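Local structure of Lys-gingipain catalytic subunit (Porphyromonas gingivalis, 6I9A) at residues R120-S125 with I265-E270; K29-W34 with N131-V136; G168-K173 with G300-F305. The protein cleaves peptide bonds after lysine as a secreted calcium-binding cysteine endopeptidase, degrading host proteins such as hemoglobin, collagen and immunoglobulins. All coordinates share one frame; numbering follows the deposited sequence. Where two conformers were deposited one is given.

Contact 1: R120-S125 with I265-E270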
loop_
_atom_site.group_PDB
_atom_site.type_symbol
_atom_site.label_atom_id
_atom_site.label_comp_id
_atom_site.label_asym_id
_atom_site.label_seq_id
_atom_site.Cartn_x
_atom_site.Cartn_y
_atom_site.Cartn_z
ATOM N N ARG A 120 4.914 -6.739 -2.759
ATOM C CA ARG A 120 4.985 -8.022 -3.431
ATOM C C ARG A 120 3.600 -8.540 -3.745
ATOM O O ARG A 120 2.797 -8.790 -2.842
ATOM C CB ARG A 120 5.787 -9.044 -2.600
ATOM C CG ARG A 120 5.798 -10.458 -3.189
ATOM C CD ARG A 120 6.515 -11.437 -2.289
ATOM N NE ARG A 120 7.960 -11.225 -2.234
ATOM C CZ ARG A 120 8.848 -12.049 -2.794
ATOM N NH1 ARG A 120 8.446 -13.024 -3.637
ATOM N NH2 ARG A 120 10.133 -11.890 -2.556
ATOM N N MET A 121 3.302 -8.693 -5.045
ATOM C CA MET A 121 2.097 -9.327 -5.539
ATOM C C MET A 121 2.421 -10.805 -5.571
ATOM O O MET A 121 2.878 -11.335 -6.593
ATOM C CB MET A 121 1.752 -8.771 -6.928
ATOM C CG MET A 121 1.633 -7.242 -6.954
ATOM S SD MET A 121 0.004 -6.673 -6.447
ATOM C CE MET A 121 -0.737 -6.831 -7.949
ATOM N N SER A 122 2.283 -11.483 -4.433
ATOM C CA SER A 122 2.676 -12.894 -4.334
ATOM C C SER A 122 1.557 -13.798 -4.827
ATOM O O SER A 122 0.442 -13.788 -4.262
ATOM C CB SER A 122 3.026 -13.248 -2.887
ATOM O OG SER A 122 3.358 -14.629 -2.914
ATOM N N ALA A 123 1.858 -14.592 -5.851
ATOM C CA ALA A 123 0.895 -15.501 -6.452
ATOM C C ALA A 123 1.602 -16.787 -6.790
ATOM O O ALA A 123 2.784 -16.754 -7.145
ATOM C CB ALA A 123 0.317 -14.875 -7.720
ATOM N N SER A 124 0.859 -17.909 -6.772
ATOM C CA SER A 124 1.413 -19.186 -7.174
ATOM C C SER A 124 0.942 -19.607 -8.556
ATOM O O SER A 124 1.346 -20.677 -9.052
ATOM C CB SER A 124 1.042 -20.259 -6.152
ATOM O OG SER A 124 -0.337 -20.570 -6.157
ATOM N N SER A 125 0.068 -18.849 -9.164
ATOM C CA SER A 125 -0.456 -19.128 -10.487
ATOM C C SER A 125 -0.868 -17.812 -11.126
ATOM O O SER A 125 -1.209 -16.849 -10.414
ATOM C CB SER A 125 -1.678 -20.041 -10.357
ATOM O OG SER A 125 -2.763 -19.351 -9.764
ATOM N N ILE A 265 -5.002 -13.791 2.059
ATOM C CA ILE A 265 -6.025 -12.749 2.109
ATOM C C ILE A 265 -6.010 -11.903 0.824
ATOM O O ILE A 265 -7.054 -11.339 0.470
ATOM C CB ILE A 265 -5.880 -11.896 3.394
ATOM C CG1 ILE A 265 -7.225 -11.282 3.789
ATOM C CG2 ILE A 265 -4.745 -10.829 3.265
ATOM C CD1 ILE A 265 -7.162 -10.651 5.223
ATOM N N THR A 266 -4.846 -11.831 0.132
ATOM C CA THR A 266 -4.783 -11.105 -1.122
ATOM C C THR A 266 -5.081 -12.023 -2.301
ATOM O O THR A 266 -5.689 -11.561 -3.270
ATOM C CB THR A 266 -3.452 -10.395 -1.254
ATOM O OG1 THR A 266 -2.343 -11.304 -1.038
ATOM C CG2 THR A 266 -3.355 -9.227 -0.332
ATOM N N ARG A 267 -4.685 -13.308 -2.263
ATOM C CA ARG A 267 -4.913 -14.231 -3.398
ATOM C C ARG A 267 -6.375 -14.637 -3.566
ATOM O O ARG A 267 -6.744 -15.024 -4.673
ATOM C CB ARG A 267 -4.090 -15.509 -3.219
ATOM C CG ARG A 267 -2.603 -15.298 -3.347
ATOM C CD ARG A 267 -1.875 -16.555 -2.953
ATOM N NE ARG A 267 -0.445 -16.339 -3.167
ATOM C CZ ARG A 267 0.477 -17.298 -3.107
ATOM N NH1 ARG A 267 0.135 -18.542 -2.763
ATOM N NH2 ARG A 267 1.757 -17.007 -3.328
ATOM N N VAL A 268 -7.198 -14.636 -2.507
ATOM C CA VAL A 268 -8.551 -15.189 -2.640
ATOM C C VAL A 268 -9.377 -14.382 -3.641
ATOM O O VAL A 268 -9.311 -13.143 -3.729
ATOM C CB VAL A 268 -9.248 -15.319 -1.274
ATOM C CG1 VAL A 268 -8.718 -16.514 -0.481
ATOM C CG2 VAL A 268 -9.178 -14.030 -0.453
ATOM N N LYS A 269 -10.208 -15.128 -4.419
ATOM C CA LYS A 269 -10.941 -14.547 -5.530
ATOM C C LYS A 269 -12.206 -13.823 -5.093
ATOM O O LYS A 269 -13.042 -14.420 -4.417
ATOM C CB LYS A 269 -11.336 -15.665 -6.524
ATOM C CG LYS A 269 -11.993 -15.084 -7.780
ATOM C CD LYS A 269 -12.122 -16.141 -8.891
ATOM C CE LYS A 269 -12.450 -15.524 -10.259
ATOM N NZ LYS A 269 -11.299 -14.733 -10.875
ATOM N N GLU A 270 -12.364 -12.566 -5.499
ATOM C CA GLU A 270 -13.598 -11.795 -5.269
ATOM C C GLU A 270 -14.023 -11.825 -3.803
ATOM O O GLU A 270 -15.208 -11.801 -3.473
ATOM C CB GLU A 270 -14.736 -12.290 -6.201
ATOM C CG GLU A 270 -14.416 -11.999 -7.678
ATOM C CD GLU A 270 -15.413 -12.537 -8.684
ATOM O OE1 GLU A 270 -16.303 -13.313 -8.290
ATOM O OE2 GLU A 270 -15.302 -12.162 -9.869
HETATM O O HOH W 1 0.110 -11.565 -2.461
#
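Ser122 O takes two hydrogen bonds: Arg267 NE donates to it at 2.9 Å in a nearly straight bond (164°), and water 1 donates at 2.9 Å. The arginine nitrogen sits above the carbonyl plane, 50° out of it, although the oxygen lies almost in the plane of the guanidinium. Water 1 also donates to Thr266 OG1 at 2.8 Å, so it carries the link one residue back along the helix. The other half of the side-on grip is Arg267 NH2, which reaches Ser122 OG at 2.9 Å; this bond is more bent, with the hydroxyl tilted from the guanidinium plane. Ser122 can present that hydroxyl because its OG is anti to the backbone N (chi1 179°). Over one face of the guanidinium passes the backbone at Ala123 C and Ser124 N, the latter about 3.6 Å above the plane, while Ser124 CB lies near Arg267 NH1. The same groups hold calcium ligands: Ser122 OG is hydrogen-bonded to Glu263 and Arg267 NH2 to Asp85. The positive guanidinium next to Asp85 probably tempers that carboxylate's charge, while Glu263 is held through the serine hydroxyl. The end of strand 117-121 and the last turn of helix 261-267 thus meet in the second shell of a calcium site completed by Phe254.

Contact 2: K29-W34 with N131-V136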
loop_
_atom_site.group_PDB
_atom_site.type_symbol
_atom_site.label_atom_id
_atom_site.label_comp_id
_atom_site.label_asym_id
_atom_site.label_seq_id
_atom_site.Cartn_x
_atom_site.Cartn_y
_atom_site.Cartn_z
ATOM N N LYS A 29 -0.763 -7.983 -17.545
ATOM C CA LYS A 29 -1.063 -6.903 -18.494
ATOM C C LYS A 29 -2.207 -5.943 -18.065
ATOM O O LYS A 29 -1.992 -4.740 -18.181
ATOM C CB LYS A 29 -1.343 -7.471 -19.899
ATOM C CG LYS A 29 -1.294 -6.340 -20.929
ATOM C CD LYS A 29 -0.956 -6.755 -22.349
ATOM C CE LYS A 29 -1.347 -5.655 -23.329
ATOM N NZ LYS A 29 -0.756 -4.314 -23.014
ATOM N N PRO A 30 -3.392 -6.386 -17.599
ATOM C CA PRO A 30 -4.441 -5.402 -17.277
ATOM C C PRO A 30 -4.036 -4.471 -16.141
ATOM O O PRO A 30 -4.449 -3.303 -16.091
ATOM C CB PRO A 30 -5.657 -6.257 -16.879
ATOM C CG PRO A 30 -5.385 -7.612 -17.446
ATOM C CD PRO A 30 -3.898 -7.777 -17.497
ATOM N N TRP A 31 -3.188 -4.977 -15.215
ATOM C CA TRP A 31 -2.720 -4.135 -14.104
ATOM C C TRP A 31 -1.728 -3.108 -14.653
ATOM O O TRP A 31 -1.835 -1.907 -14.318
ATOM C CB TRP A 31 -2.077 -5.041 -13.055
ATOM C CG TRP A 31 -1.642 -4.372 -11.782
ATOM C CD1 TRP A 31 -2.427 -4.063 -10.695
ATOM C CD2 TRP A 31 -0.293 -4.042 -11.406
ATOM N NE1 TRP A 31 -1.637 -3.568 -9.669
ATOM C CE2 TRP A 31 -0.328 -3.565 -10.081
ATOM C CE3 TRP A 31 0.947 -4.132 -12.055
ATOM C CZ2 TRP A 31 0.821 -3.165 -9.398
ATOM C CZ3 TRP A 31 2.097 -3.750 -11.382
ATOM C CH2 TRP A 31 2.029 -3.256 -10.068
ATOM N N LEU A 32 -0.787 -3.527 -15.503
ATOM C CA LEU A 32 0.147 -2.563 -16.107
ATOM C C LEU A 32 -0.577 -1.528 -16.966
ATOM O O LEU A 32 -0.238 -0.341 -16.947
ATOM C CB LEU A 32 1.181 -3.321 -16.974
ATOM C CG LEU A 32 2.067 -4.304 -16.203
ATOM C CD1 LEU A 32 2.852 -5.143 -17.178
ATOM C CD2 LEU A 32 2.954 -3.607 -15.146
ATOM N N THR A 33 -1.599 -1.948 -17.692
ATOM C CA THR A 33 -2.371 -1.020 -18.537
ATOM C C THR A 33 -2.961 0.089 -17.674
ATOM O O THR A 33 -2.847 1.274 -17.973
ATOM C CB THR A 33 -3.442 -1.754 -19.312
ATOM O OG1 THR A 33 -2.798 -2.662 -20.217
ATOM C CG2 THR A 33 -4.384 -0.816 -20.057
ATOM N N TRP A 34 -3.639 -0.303 -16.577
ATOM C CA TRP A 34 -4.260 0.685 -15.675
ATOM C C TRP A 34 -3.229 1.580 -14.997
ATOM O O TRP A 34 -3.426 2.784 -14.906
ATOM C CB TRP A 34 -5.147 -0.025 -14.667
ATOM C CG TRP A 34 -5.591 0.822 -13.517
ATOM C CD1 TRP A 34 -5.290 0.585 -12.203
ATOM C CD2 TRP A 34 -6.326 2.056 -13.541
ATOM N NE1 TRP A 34 -5.863 1.531 -11.404
ATOM C CE2 TRP A 34 -6.494 2.460 -12.196
ATOM C CE3 TRP A 34 -6.900 2.845 -14.568
ATOM C CZ2 TRP A 34 -7.177 3.626 -11.853
ATOM C CZ3 TRP A 34 -7.557 4.007 -14.214
ATOM C CH2 TRP A 34 -7.711 4.381 -12.880
ATOM N N ASN A 131 -6.646 -12.679 -9.571
ATOM C CA ASN A 131 -7.551 -12.420 -8.448
ATOM C C ASN A 131 -7.173 -11.128 -7.747
ATOM O O ASN A 131 -8.016 -10.322 -7.357
ATOM C CB ASN A 131 -7.477 -13.547 -7.452
ATOM C CG ASN A 131 -8.074 -14.821 -7.942
ATOM O OD1 ASN A 131 -8.799 -14.846 -8.958
ATOM N ND2 ASN A 131 -7.808 -15.929 -7.257
ATOM N N ILE A 132 -5.860 -10.948 -7.500
ATOM C CA ILE A 132 -5.409 -9.727 -6.809
ATOM C C ILE A 132 -5.714 -8.522 -7.665
ATOM O O ILE A 132 -6.241 -7.510 -7.189
ATOM C CB ILE A 132 -3.893 -9.784 -6.528
ATOM C CG1 ILE A 132 -3.516 -11.024 -5.696
ATOM C CG2 ILE A 132 -3.437 -8.468 -5.835
ATOM C CD1 ILE A 132 -2.002 -11.219 -5.538
ATOM N N ILE A 133 -5.314 -8.614 -8.962
ATOM C CA ILE A 133 -5.486 -7.461 -9.863
ATOM C C ILE A 133 -6.933 -7.048 -9.981
ATOM O O ILE A 133 -7.243 -5.853 -10.007
ATOM C CB ILE A 133 -4.894 -7.838 -11.245
ATOM C CG1 ILE A 133 -3.386 -7.962 -11.117
ATOM C CG2 ILE A 133 -5.312 -6.809 -12.336
ATOM C CD1 ILE A 133 -2.724 -8.605 -12.341
ATOM N N ASP A 134 -7.863 -8.031 -10.081
ATOM C CA ASP A 134 -9.280 -7.639 -10.255
ATOM C C ASP A 134 -9.790 -6.835 -9.065
ATOM O O ASP A 134 -10.609 -5.909 -9.193
ATOM C CB ASP A 134 -10.122 -8.881 -10.454
ATOM C CG ASP A 134 -9.910 -9.538 -11.806
ATOM O OD1 ASP A 134 -9.374 -8.875 -12.740
ATOM O OD2 ASP A 134 -10.309 -10.710 -11.955
ATOM N N LYS A 135 -9.317 -7.173 -7.852
ATOM C CA LYS A 135 -9.731 -6.405 -6.663
ATOM C C LYS A 135 -9.146 -5.010 -6.685
ATOM O O LYS A 135 -9.799 -4.020 -6.373
ATOM C CB LYS A 135 -9.327 -7.145 -5.387
ATOM C CG LYS A 135 -10.155 -8.457 -5.226
ATOM C CD LYS A 135 -9.838 -9.202 -3.918
ATOM C CE LYS A 135 -8.548 -9.951 -4.013
ATOM N NZ LYS A 135 -8.271 -10.714 -2.742
ATOM N N VAL A 136 -7.850 -4.912 -7.046
ATOM C CA VAL A 136 -7.198 -3.589 -7.157
ATOM C C VAL A 136 -7.912 -2.707 -8.167
ATOM O O VAL A 136 -8.178 -1.551 -7.893
ATOM C CB VAL A 136 -5.715 -3.756 -7.542
ATOM C CG1 VAL A 136 -5.101 -2.413 -7.886
ATOM C CG2 VAL A 136 -4.966 -4.459 -6.417
#
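Helices 25-37 and 126-141 run past each other with their backbones closest at Trp31 and Ile133, whose CA atoms are 6.1 Å apart. The first of these helices is kinked at Pro30 and Trp31, where the backbone nitrogens lack their bonds to the preceding turn. Ile133 packs on Trp31 CB: its CD1 approaches to 3.7 Å, and Ile133 CG1 and CG2 lie about as near, so the three carbons beyond CB of the isoleucine gather round this one methylene. Ile133 CG1 stands anti to the carbonyl carbon (chi1 -68°), which directs the ethyl arm at the base of the indole, and the two side chains cross at about a right angle. CG1 also comes within 4.0 Å of Trp31 CG, an oblique approach to the five-membered ring. One helical turn further on, Val136 adds a different kind of touch. Its CG1 methyl comes up to the indole edge, near the ring plane, 4.1 Å from Trp31 NE1. With Trp31 CG anti to the backbone N (chi1 -175°), the indole extends past Ile133 to this methyl. Beyond the pair of helices, Trp31 reaches Phe119 and Met121 of strand 117-121, and Ile132 also touches Met121. Both helices therefore cover the same face of the four-stranded parallel sheet, the layered alpha/beta arrangement of this part of the catalytic domain. The two segments meet by van der Waals contact alone, with buried side chains, whereas the one polar atom of the indole is served from elsewhere: Trp31 NE1 is hydrogen-bonded to Asp362 OD2, which helps to set the rotation of a ring that Ile133 and Val136 hold only by such contact.

Contact 3: G168-K173 with G300-F305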
loop_
_atom_site.group_PDB
_atom_site.type_symbol
_atom_site.label_atom_id
_atom_site.label_comp_id
_atom_site.label_asym_id
_atom_site.label_seq_id
_atom_site.Cartn_x
_atom_site.Cartn_y
_atom_site.Cartn_z
ATOM N N GLY A 168 -3.069 -2.822 23.540
ATOM C CA GLY A 168 -4.040 -3.058 22.462
ATOM C C GLY A 168 -5.185 -2.069 22.489
ATOM O O GLY A 168 -5.522 -1.411 21.475
ATOM N N GLN A 169 -5.813 -1.931 23.675
ATOM C CA GLN A 169 -6.944 -1.002 23.764
ATOM C C GLN A 169 -6.528 0.470 23.544
ATOM O O GLN A 169 -7.146 1.167 22.751
ATOM C CB GLN A 169 -7.686 -1.172 25.065
ATOM C CG GLN A 169 -8.408 -2.520 25.190
ATOM C CD GLN A 169 -9.356 -2.520 26.347
ATOM O OE1 GLN A 169 -10.095 -1.537 26.547
ATOM N NE2 GLN A 169 -9.339 -3.596 27.096
ATOM N N PRO A 170 -5.428 0.939 24.163
ATOM C CA PRO A 170 -5.007 2.327 23.875
ATOM C C PRO A 170 -4.745 2.558 22.387
ATOM O O PRO A 170 -5.041 3.630 21.872
ATOM C CB PRO A 170 -3.739 2.522 24.752
ATOM C CG PRO A 170 -3.958 1.541 25.906
ATOM C CD PRO A 170 -4.681 0.365 25.318
ATOM N N THR A 171 -4.175 1.545 21.685
ATOM C CA THR A 171 -3.921 1.701 20.233
ATOM C C THR A 171 -5.232 1.953 19.485
ATOM O O THR A 171 -5.361 2.949 18.742
ATOM C CB THR A 171 -3.276 0.442 19.679
ATOM O OG1 THR A 171 -1.981 0.234 20.270
ATOM C CG2 THR A 171 -3.088 0.540 18.157
ATOM N N ILE A 172 -6.208 1.046 19.670
ATOM C CA ILE A 172 -7.453 1.164 18.888
ATOM C C ILE A 172 -8.235 2.398 19.329
ATOM O O ILE A 172 -8.814 3.098 18.482
ATOM C CB ILE A 172 -8.263 -0.149 19.066
ATOM C CG1 ILE A 172 -7.507 -1.365 18.511
ATOM C CG2 ILE A 172 -9.676 -0.016 18.444
ATOM C CD1 ILE A 172 -7.036 -1.284 17.110
ATOM N N LYS A 173 -8.227 2.722 20.626
ATOM C CA LYS A 173 -8.919 3.918 21.110
ATOM C C LYS A 173 -8.329 5.180 20.513
ATOM O O LYS A 173 -9.064 6.138 20.240
ATOM C CB LYS A 173 -8.940 3.973 22.633
ATOM C CG LYS A 173 -9.836 2.895 23.257
ATOM C CD LYS A 173 -9.731 2.908 24.800
ATOM C CE LYS A 173 -10.781 1.990 25.411
ATOM N NZ LYS A 173 -10.704 2.035 26.895
ATOM N N GLY A 300 -0.249 1.522 29.173
ATOM C CA GLY A 300 -1.254 1.672 30.207
ATOM C C GLY A 300 -1.775 3.069 30.409
ATOM O O GLY A 300 -2.533 3.281 31.371
ATOM N N VAL A 301 -1.426 4.025 29.545
ATOM C CA VAL A 301 -1.803 5.415 29.669
ATOM C C VAL A 301 -2.291 5.818 28.301
ATOM O O VAL A 301 -1.589 5.590 27.300
ATOM C CB VAL A 301 -0.612 6.247 30.186
ATOM C CG1 VAL A 301 -1.001 7.720 30.363
ATOM C CG2 VAL A 301 -0.057 5.677 31.513
ATOM N N GLN A 302 -3.474 6.379 28.227
ATOM C CA GLN A 302 -4.013 6.669 26.930
ATOM C C GLN A 302 -3.176 7.737 26.182
ATOM O O GLN A 302 -2.968 8.826 26.735
ATOM C CB GLN A 302 -5.491 7.097 27.036
ATOM C CG GLN A 302 -6.157 7.277 25.656
ATOM C CD GLN A 302 -6.196 5.999 24.857
ATOM O OE1 GLN A 302 -6.269 4.903 25.441
ATOM N NE2 GLN A 302 -6.118 6.074 23.521
ATOM N N PRO A 303 -2.667 7.458 24.952
ATOM C CA PRO A 303 -1.914 8.520 24.249
ATOM C C PRO A 303 -2.826 9.555 23.638
ATOM O O PRO A 303 -3.978 9.256 23.274
ATOM C CB PRO A 303 -1.224 7.741 23.134
ATOM C CG PRO A 303 -2.114 6.528 22.904
ATOM C CD PRO A 303 -2.670 6.175 24.223
ATOM N N THR A 304 -2.316 10.789 23.515
ATOM C CA THR A 304 -3.008 11.830 22.782
ATOM C C THR A 304 -2.160 12.290 21.619
ATOM O O THR A 304 -0.953 12.007 21.525
ATOM C CB THR A 304 -3.341 13.013 23.653
ATOM O OG1 THR A 304 -2.120 13.606 24.095
ATOM C CG2 THR A 304 -4.257 12.604 24.827
ATOM N N PHE A 305 -2.801 13.032 20.708
ATOM C CA PHE A 305 -2.125 13.518 19.529
ATOM C C PHE A 305 -0.965 14.464 19.898
ATOM O O PHE A 305 0.129 14.386 19.306
ATOM C CB PHE A 305 -3.167 14.213 18.618
ATOM C CG PHE A 305 -2.544 14.730 17.355
ATOM C CD1 PHE A 305 -2.357 13.896 16.275
ATOM C CD2 PHE A 305 -2.093 16.049 17.267
ATOM C CE1 PHE A 305 -1.763 14.368 15.092
ATOM C CE2 PHE A 305 -1.502 16.538 16.090
ATOM C CZ PHE A 305 -1.324 15.686 15.014
#
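Pro170 of helix 163-178 meets Gln302 and Pro303 in the irregular loop between helices 285-293 and 312-317, on the periphery of the caspase-like alpha/beta fold shared by clan CD peptidases. The tight part lies round the two prolines. Pro170 CB rests 3.8 Å from Pro303 CD, and Tyr289 of helix 285-293 touches both rings. The carboxamide of Gln302 lies against the CA and CB of Pro170, with Gln302 OE1 3.3 Å from Pro170 CA. The loop is held further by a backbone hydrogen bond between Gly300 and Gln166, one turn ahead of the helix kink at Pro170. Lys173 marks the looser, solvent-facing side. Its CB packs 3.6 Å from Gln302 NE2, and the two side chains cross at about a right angle, but beyond CG the lysine is extended and its end leads away from the loop. Gln302 bridges the two sides: its bent chain (chi2 62°) folds the amide back onto the helix, within hydrogen-bonding reach of the backbone oxygen of Pro170. Gln302 NE2 donates to Pro170 O at 3.1 Å with an N-H...O angle of 151°, arriving in the carbonyl plane on a lone pair, although the oxygen is tilted from the amide plane of the glutamine.

How the contacts relate
Contacts 1 and 2 are neighbours, with centres 12 Å apart, and share the strand-helix unit formed by strand 117-121 and helix 126-141. They touch directly through Lys135, whose NZ lies 2.8 Å from Thr266 O and 2.8 Å from Val268 O, probably hydrogen-bonded to both carbonyls at the end of helix 261-267. Contact 3 stands apart, its centre about 33 Å from that of contact 1 and 37 Å from that of contact 2, on the opposite side of the chain's centre from contact 2. It is remote from the calcium site beside contact 1, but the Pro170 side chain lies about 11 Å from the bound inhibitor KYT-36 and that of Pro303 about 7 Å from a sodium ion.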